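Local coordinates for protein 2-hydroxyhepta-2,4-diene-1,7-dioate isomerase (Mycobacterium marinum, PDB 3QDF) that binds zinc and belongs to the fumarylacetoacetate hydrolase family, probably acting as an isomerase or an acetylpyruvate hydrolase, at residues A[138-141]-A[142-146]. Numbering follows the deposited sequence.
Sequences AQAV and DNILG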
loop_
_atom_site.group_PDB
_atom_site.type_symbol
_atom_site.label_atom_id
_atom_site.label_comp_id
_atom_site.label_asym_id
_atom_site.label_seq_id
_atom_site.Cartn_x
_atom_site.Cartn_y
_atom_site.Cartn_z
ATOM N N ALA A 138 -18.848 -6.420 9.393
ATOM C CA ALA A 138 -18.523 -6.398 10.830
ATOM C C ALA A 138 -17.431 -7.395 11.211
ATOM O O ALA A 138 -16.717 -7.179 12.186
ATOM C CB ALA A 138 -19.785 -6.610 11.692
ATOM N N GLN A 139 -17.291 -8.489 10.469
ATOM C CA GLN A 139 -16.221 -9.449 10.752
ATOM C C GLN A 139 -14.874 -9.074 10.097
ATOM O O GLN A 139 -13.868 -9.748 10.316
ATOM C CB GLN A 139 -16.603 -10.847 10.271
ATOM C CG GLN A 139 -17.662 -11.573 11.082
ATOM C CD GLN A 139 -18.182 -12.837 10.354
ATOM O OE1 GLN A 139 -18.075 -12.966 9.120
ATOM N NE2 GLN A 139 -18.754 -13.765 11.121
ATOM N N ALA A 140 -14.850 -8.037 9.270
ATOM C CA ALA A 140 -13.620 -7.721 8.532
ATOM C C ALA A 140 -12.424 -7.528 9.461
ATOM O O ALA A 140 -11.339 -8.035 9.188
ATOM C CB ALA A 140 -13.805 -6.516 7.641
ATOM N N VAL A 141 -12.640 -6.809 10.556
ATOM C CA VAL A 141 -11.627 -6.586 11.590
ATOM C C VAL A 141 -10.896 -7.873 12.048
ATOM O O VAL A 141 -9.686 -7.832 12.288
ATOM C CB VAL A 141 -12.241 -5.784 12.820
ATOM C CG1 VAL A 141 -13.432 -6.532 13.466
ATOM C CG2 VAL A 141 -11.187 -5.454 13.889
ATOM N N ASP A 142 -11.600 -9.003 12.148
ATOM C CA ASP A 142 -10.956 -10.253 12.571
ATOM C C ASP A 142 -10.121 -10.884 11.460
ATOM O O ASP A 142 -9.449 -11.870 11.709
ATOM C CB ASP A 142 -11.976 -11.295 12.993
ATOM C CG ASP A 142 -12.868 -10.828 14.111
ATOM O OD1 ASP A 142 -12.373 -10.217 15.077
ATOM O OD2 ASP A 142 -14.076 -11.086 14.014
ATOM N N ASN A 143 -10.159 -10.339 10.245
ATOM C CA ASN A 143 -9.412 -10.944 9.146
ATOM C C ASN A 143 -8.304 -10.038 8.598
ATOM O O ASN A 143 -7.633 -10.386 7.630
ATOM C CB ASN A 143 -10.375 -11.329 8.017
ATOM C CG ASN A 143 -11.354 -12.420 8.438
ATOM O OD1 ASN A 143 -11.045 -13.596 8.337
ATOM N ND2 ASN A 143 -12.542 -12.027 8.898
ATOM N N ILE A 144 -8.124 -8.888 9.236
ATOM C CA ILE A 144 -7.233 -7.837 8.759
ATOM C C ILE A 144 -5.996 -7.815 9.657
ATOM O O ILE A 144 -6.096 -7.635 10.881
ATOM C CB ILE A 144 -7.977 -6.474 8.691
ATOM C CG1 ILE A 144 -9.019 -6.512 7.553
ATOM C CG2 ILE A 144 -6.999 -5.334 8.472
ATOM C CD1 ILE A 144 -10.033 -5.361 7.519
ATOM N N LEU A 145 -4.843 -8.076 9.043
ATOM C CA LEU A 145 -3.559 -7.942 9.711
ATOM C C LEU A 145 -3.340 -6.499 10.137
ATOM O O LEU A 145 -3.031 -6.237 11.291
ATOM C CB LEU A 145 -2.422 -8.371 8.780
ATOM C CG LEU A 145 -1.009 -8.133 9.311
ATOM C CD1 LEU A 145 -0.774 -8.937 10.588
ATOM C CD2 LEU A 145 -0.058 -8.594 8.248
ATOM N N GLY A 146 -3.504 -5.569 9.203
ATOM C CA GLY A 146 -3.389 -4.144 9.518
ATOM C C GLY A 146 -3.404 -3.283 8.269
ATOM O O GLY A 146 -3.938 -3.673 7.229
HETATM O O HOH W 1 -16.401 -8.877 14.508
HETATM O O HOH W 2 -7.862 -5.672 12.265
#
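A140 and I144 form the packed side of two successive i to i+3 turns, where a short run of helical backbone gives way to strand 144-155. CB of A140 sits 3.9 Å from CD1 of I144, and both side chains reach V217 of helix 213-223. I144 keeps CG1 beside its own backbone N (chi1 -70°), which brings that CG1 to 3.2 Å from O of A140. The same carbonyl takes the straightest of the three bonds between 138-141 and 142-146, from N of N143 at 2.8 Å (N-H...O angle 158°).

One residue back, O of Q139 is gripped twice: N of D142 and ND2 of N143 each lie 3.0 Å from it, approaching opposite faces of the carbonyl plane, and both bonds are bent. Buried N143 is held at its other end too, since its OD1 accepts from NE of R130; together the two bonds fix how the amide is turned.

The outer side is looser and wet. V141 and D142 are exposed, and a water donates to O of A138 and, at 3.2 Å, to OD2 of D142, while a second water lies within hydrogen-bonding distance of O of V141 and O of I144.

The strand then starts with a classic beta bulge, L145 and G146 opposite V127. With D142 N, N143 ND2 and N143 N satisfying the carbonyls of Q139 and A140, the asparagine side chain bridges the turns to R130, well away from the zinc sites.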